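Local coordinates for pentatricopeptide repeat-containing protein 10, chloroplastic (PDB 4M59) that binds specific single-stranded RNA elements next to the chloroplast atpH and psaJ genes and blocks exonucleases, thereby stabilising chloroplast mRNAs, at residues 41-46 with 53-58; 315-320 with 341-346. The protein carries 4 engineered substitutions. All blocks are in the same frame, centred on the assembly; numbering follows the deposited sequence.

Interaction 1: residues 41-46 with 53-58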
loop_
_atom_site.group_PDB
_atom_site.type_symbol
_atom_site.label_atom_id
_atom_site.label_comp_id
_atom_site.label_asym_id
_atom_site.label_seq_id
_atom_site.Cartn_x
_atom_site.Cartn_y
_atom_site.Cartn_z
ATOM N N SER A 41 0.947 47.117 -12.654
ATOM C CA SER A 41 -0.037 47.472 -11.639
ATOM C C SER A 41 -1.173 46.454 -11.622
ATOM O O SER A 41 -1.568 45.967 -10.566
ATOM C CB SER A 41 -0.591 48.873 -11.894
ATOM O OG SER A 41 -0.343 49.728 -10.795
ATOM N N LEU A 42 -1.690 46.138 -12.806
ATOM C CA LEU A 42 -2.753 45.150 -12.933
ATOM C C LEU A 42 -2.292 43.808 -12.387
ATOM O O LEU A 42 -3.054 43.096 -11.736
ATOM C CB LEU A 42 -3.174 45.006 -14.394
ATOM C CG LEU A 42 -3.857 46.213 -15.033
ATOM C CD1 LEU A 42 -4.412 45.849 -16.403
ATOM C CD2 LEU A 42 -4.959 46.740 -14.130
ATOM N N LEU A 43 -1.036 43.473 -12.665
ATOM C CA LEU A 43 -0.459 42.217 -12.206
ATOM C C LEU A 43 -0.464 42.131 -10.683
ATOM O O LEU A 43 -0.873 41.121 -10.111
ATOM C CB LEU A 43 0.964 42.058 -12.739
ATOM C CG LEU A 43 1.118 42.065 -14.262
ATOM C CD1 LEU A 43 2.391 41.337 -14.667
ATOM C CD2 LEU A 43 -0.096 41.440 -14.929
ATOM N N LYS A 44 0.010 43.197 -10.050
ATOM C CA LYS A 44 0.075 43.269 -8.597
ATOM C C LYS A 44 -1.314 43.130 -7.998
ATOM O O LYS A 44 -1.481 42.527 -6.936
ATOM C CB LYS A 44 0.711 44.585 -8.153
ATOM C CG LYS A 44 0.917 44.703 -6.651
ATOM C CD LYS A 44 2.222 45.412 -6.323
ATOM C CE LYS A 44 2.239 45.899 -4.887
ATOM N NZ LYS A 44 3.624 46.144 -4.399
ATOM N N ALA A 45 -2.311 43.686 -8.678
ATOM C CA ALA A 45 -3.677 43.580 -8.201
ATOM C C ALA A 45 -4.244 42.191 -8.386
ATOM O O ALA A 45 -4.951 41.688 -7.526
ATOM C CB ALA A 45 -4.560 44.592 -8.893
ATOM N N LEU A 46 -3.950 41.568 -9.515
ATOM C CA LEU A 46 -4.505 40.259 -9.782
ATOM C C LEU A 46 -3.968 39.228 -8.806
ATOM O O LEU A 46 -4.638 38.255 -8.509
ATOM C CB LEU A 46 -4.214 39.844 -11.213
ATOM C CG LEU A 46 -4.912 40.678 -12.285
ATOM C CD1 LEU A 46 -4.239 40.517 -13.623
ATOM C CD2 LEU A 46 -6.348 40.270 -12.399
ATOM N N GLU A 53 -3.281 32.954 -12.182
ATOM C CA GLU A 53 -3.369 32.340 -13.501
ATOM C C GLU A 53 -3.777 33.387 -14.507
ATOM O O GLU A 53 -3.523 33.256 -15.696
ATOM C CB GLU A 53 -4.383 31.203 -13.527
ATOM C CG GLU A 53 -4.171 30.141 -12.493
ATOM C CD GLU A 53 -5.075 30.326 -11.319
ATOM O OE1 GLU A 53 -5.052 31.418 -10.722
ATOM O OE2 GLU A 53 -5.819 29.386 -10.995
ATOM N N TRP A 54 -4.405 34.437 -14.000
ATOM C CA TRP A 54 -4.900 35.528 -14.809
ATOM C C TRP A 54 -3.820 36.567 -15.061
ATOM O O TRP A 54 -3.790 37.194 -16.109
ATOM C CB TRP A 54 -6.111 36.165 -14.133
ATOM C CG TRP A 54 -7.353 35.360 -14.276
ATOM C CD1 TRP A 54 -8.202 35.367 -15.331
ATOM C CD2 TRP A 54 -7.888 34.423 -13.342
ATOM N NE1 TRP A 54 -9.233 34.499 -15.116
ATOM C CE2 TRP A 54 -9.060 33.904 -13.899
ATOM C CE3 TRP A 54 -7.482 33.970 -12.093
ATOM C CZ2 TRP A 54 -9.831 32.966 -13.249
ATOM C CZ3 TRP A 54 -8.251 33.040 -11.449
ATOM C CH2 TRP A 54 -9.411 32.548 -12.023
ATOM N N ALA A 55 -2.925 36.729 -14.105
ATOM C CA ALA A 55 -1.827 37.657 -14.249
ATOM C C ALA A 55 -0.837 37.136 -15.260
ATOM O O ALA A 55 -0.051 37.882 -15.816
ATOM C CB ALA A 55 -1.161 37.867 -12.936
ATOM N N LEU A 56 -0.884 35.840 -15.501
ATOM C CA LEU A 56 -0.014 35.226 -16.475
ATOM C C LEU A 56 -0.574 35.441 -17.862
ATOM O O LEU A 56 0.145 35.770 -18.784
ATOM C CB LEU A 56 0.087 33.738 -16.196
ATOM C CG LEU A 56 1.435 33.051 -16.341
ATOM C CD1 LEU A 56 1.223 31.578 -16.321
ATOM C CD2 LEU A 56 2.097 33.438 -17.614
ATOM N N ALA A 57 -1.871 35.242 -17.995
ATOM C CA ALA A 57 -2.511 35.338 -19.285
ATOM C C ALA A 57 -2.399 36.735 -19.846
ATOM O O ALA A 57 -2.307 36.925 -21.050
ATOM C CB ALA A 57 -3.946 34.953 -19.162
ATOM N N LEU A 58 -2.439 37.726 -18.958
ATOM C CA LEU A 58 -2.324 39.119 -19.366
ATOM C C LEU A 58 -0.899 39.396 -19.817
ATOM O O LEU A 58 -0.671 40.063 -20.823
ATOM C CB LEU A 58 -2.701 40.046 -18.210
ATOM C CG LEU A 58 -2.787 41.539 -18.526
ATOM C CD1 LEU A 58 -3.684 41.784 -19.728
ATOM C CD2 LEU A 58 -3.289 42.310 -17.316
#
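Leu42, Leu43 and Leu46 on one helix meet Ala55 and Leu58 on the next, with the start of the Trp54 side chain at the margin. The two segments run antiparallel at 162°, their axes 8.8 Å apart at closest approach, and Leu43 and Ala55 lie level with each other.

The first group of contacts joins apolar side chains. One methyl, CD2 of Leu58, reaches all three leucines of 41-46. It lies 3.8 Å from CD1 of Leu42, where the two side chains cross at about a right angle, and 4.1 Å from CD2 of Leu43. CD1 of Leu46 closes in on the same methyl from a third direction. CG of Leu58 stands anti to its backbone N (chi1 -173°), which starts the side chain toward 41-46. At the other end of the contact CB of Leu46 sits 4.0 Å from CB of Ala55, and CD2 of Leu46 just reaches CB of Trp54, whose indole leads away from 41-46 and meets His51 edge-to-face.

A second group of contacts sets methyls against the backbone. CD1 of Leu46 rests 3.8 Å from CA of Ala55, which the small alanine side chain leaves accessible. CD2 of Leu43 lies 3.7 Å from the carbonyl O of Ala55, a van der Waals approach to a polar atom.

Neighbouring helices extend the apolar surroundings: Val12 touches Leu42 and Leu46, Leu27 touches Leu58, and Ala72 and Val76 touch Leu43.

No hydrogen bond or ion pair links the segments, and all six touching residues are buried. Cohesion between the two helices here therefore rests on the fit of branched leucine ends around one methyl and against an alanine, with exclusion of water as the probable driving force.

Interaction 2: residues 315-320 with 341-346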
loop_
_atom_site.group_PDB
_atom_site.type_symbol
_atom_site.label_atom_id
_atom_site.label_comp_id
_atom_site.label_asym_id
_atom_site.label_seq_id
_atom_site.Cartn_x
_atom_site.Cartn_y
_atom_site.Cartn_z
ATOM N N PRO A 315 8.922 3.326 29.702
ATOM C CA PRO A 315 7.930 3.673 28.673
ATOM C C PRO A 315 6.492 3.656 29.197
ATOM O O PRO A 315 6.164 2.834 30.051
ATOM C CB PRO A 315 8.119 2.576 27.627
ATOM C CG PRO A 315 8.636 1.411 28.397
ATOM C CD PRO A 315 9.502 1.990 29.481
ATOM N N ASN A 316 5.647 4.552 28.686
ATOM C CA ASN A 316 4.246 4.583 29.079
ATOM C C ASN A 316 3.370 3.808 28.099
ATOM O O ASN A 316 3.854 2.923 27.395
ATOM C CB ASN A 316 3.753 6.026 29.198
ATOM C CG ASN A 316 4.202 6.889 28.041
ATOM O OD1 ASN A 316 4.886 6.422 27.130
ATOM N ND2 ASN A 316 3.815 8.158 28.066
ATOM N N VAL A 317 2.085 4.147 28.052
ATOM C CA VAL A 317 1.153 3.439 27.197
ATOM C C VAL A 317 1.280 3.872 25.760
ATOM O O VAL A 317 1.081 3.086 24.856
ATOM C CB VAL A 317 -0.271 3.687 27.622
ATOM C CG1 VAL A 317 -1.141 2.593 27.109
ATOM C CG2 VAL A 317 -0.354 3.731 29.107
ATOM N N ASN A 318 1.605 5.136 25.555
ATOM C CA ASN A 318 1.746 5.660 24.219
ATOM C C ASN A 318 2.940 5.055 23.553
ATOM O O ASN A 318 2.919 4.764 22.370
ATOM C CB ASN A 318 1.920 7.162 24.263
ATOM C CG ASN A 318 0.927 7.824 25.154
ATOM O OD1 ASN A 318 -0.070 7.224 25.536
ATOM N ND2 ASN A 318 1.177 9.072 25.495
ATOM N N THR A 319 3.994 4.874 24.328
ATOM C CA THR A 319 5.203 4.248 23.838
ATOM C C THR A 319 4.956 2.782 23.511
ATOM O O THR A 319 5.387 2.283 22.487
ATOM C CB THR A 319 6.306 4.347 24.880
ATOM O OG1 THR A 319 6.379 5.685 25.364
ATOM C CG2 THR A 319 7.616 3.973 24.279
ATOM N N TYR A 320 4.239 2.100 24.389
ATOM C CA TYR A 320 3.927 0.702 24.188
ATOM C C TYR A 320 3.021 0.480 22.994
ATOM O O TYR A 320 3.274 -0.407 22.203
ATOM C CB TYR A 320 3.304 0.115 25.448
ATOM C CG TYR A 320 4.279 -0.521 26.410
ATOM C CD1 TYR A 320 4.902 -1.707 26.102
ATOM C CD2 TYR A 320 4.545 0.038 27.638
ATOM C CE1 TYR A 320 5.774 -2.299 26.971
ATOM C CE2 TYR A 320 5.416 -0.548 28.508
ATOM C CZ TYR A 320 6.027 -1.714 28.166
ATOM O OH TYR A 320 6.899 -2.316 29.027
ATOM N N GLY A 341 1.351 -8.146 28.721
ATOM C CA GLY A 341 1.500 -8.581 30.091
ATOM C C GLY A 341 2.548 -7.781 30.824
ATOM O O GLY A 341 2.337 -7.358 31.949
ATOM N N GLU A 342 3.669 -7.557 30.198
ATOM C CA GLU A 342 4.693 -6.768 30.807
ATOM C C GLU A 342 4.174 -5.413 31.086
ATOM O O GLU A 342 4.538 -4.801 32.047
ATOM C CB GLU A 342 5.823 -6.645 29.841
ATOM C CG GLU A 342 6.923 -5.780 30.304
ATOM C CD GLU A 342 8.093 -5.767 29.348
ATOM O OE1 GLU A 342 8.295 -6.752 28.625
ATOM O OE2 GLU A 342 8.822 -4.768 29.305
ATOM N N MET A 343 3.312 -4.926 30.213
ATOM C CA MET A 343 2.680 -3.653 30.456
ATOM C C MET A 343 2.010 -3.695 31.777
ATOM O O MET A 343 2.451 -3.068 32.688
ATOM C CB MET A 343 1.635 -3.318 29.410
ATOM C CG MET A 343 2.165 -3.081 28.073
ATOM S SD MET A 343 0.940 -2.878 26.837
ATOM C CE MET A 343 0.087 -1.559 27.543
ATOM N N SER A 344 0.973 -4.500 31.901
ATOM C CA SER A 344 0.147 -4.528 33.109
ATOM C C SER A 344 0.845 -5.072 34.335
ATOM O O SER A 344 0.333 -5.055 35.437
ATOM C CB SER A 344 -1.114 -5.326 32.871
ATOM O OG SER A 344 -0.819 -6.626 32.444
ATOM N N ARG A 345 2.032 -5.574 34.120
ATOM C CA ARG A 345 2.797 -6.104 35.226
ATOM C C ARG A 345 3.781 -5.067 35.719
ATOM O O ARG A 345 4.079 -5.011 36.901
ATOM C CB ARG A 345 3.533 -7.361 34.809
ATOM C CG ARG A 345 4.143 -8.090 35.958
ATOM C CD ARG A 345 4.695 -9.419 35.534
ATOM N NE ARG A 345 5.776 -9.260 34.576
ATOM C CZ ARG A 345 5.717 -9.662 33.313
ATOM N NH1 ARG A 345 4.626 -10.256 32.864
ATOM N NH2 ARG A 345 6.750 -9.478 32.506
ATOM N N SER A 346 4.275 -4.247 34.800
ATOM C CA SER A 346 5.250 -3.225 35.133
ATOM C C SER A 346 4.534 -1.959 35.490
ATOM O O SER A 346 5.147 -0.991 35.913
ATOM C CB SER A 346 6.155 -2.948 33.955
ATOM O OG SER A 346 5.525 -2.051 33.076
#
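In the pentatricopeptide repeat predicted at 316-350, the first turn of helix 317-328 faces the last turns of helix 333-346 through a Met-aromatic contact between Tyr320 and Met343. CG of Met343 stands over the centre of the phenol ring, 3.7 Å from its centroid and 12° off the ring normal, a CH-pi contact. SD stands obliquely beyond the rim, 4.6 Å from the centroid and nearest CB and CG of Tyr320, and CE of Met343 turns back (chi3 57°) to within 4.4 Å of Val317 CG1.

The phenol OH donates a weak hydrogen bond of 3.1 Å to OE2 of Glu342, whose extended chain carries the carboxylate to the ring edge; the carboxylate plane stands 87° from the ring. OE2 also forms a long, weak ion pair with Lys309, and Phe305 meets the Tyr320 ring edge-to-face. An alanine at Tyr320 would probably leave CG of Met343 without its aromatic face, open a gap between the helices and deprive Glu342 of its hydroxyl partner.

Asn316 caps helix 317-328, its OD1 accepting weakly from Thr319 N. Such pairing of two consecutive helices is typical of the helix-turn-helix hairpin of a pentatricopeptide repeat.

In the fold
From the N terminus, interaction 1 comes first: it closes a short loop, with six residues, 47-52, between its segments: the end of helix 39-47, the turn and the first residue of helix 52-65. The chain then runs on through many helices before interaction 2 closes a wider loop over residues 321-340, which holds the remainder of helix 317-328 and most of helix 333-346. The two loops follow in series, neither nesting nor crossing. Each ties two helices consecutive in the chain, one pair near the start of the superhelix and the other well along it; with centres 59 Å and nearest atoms about 42 Å apart, the two contacts do not touch. Around interaction 2, residues of 316-319 also approach Ser592 and Thr594 of the second subunit.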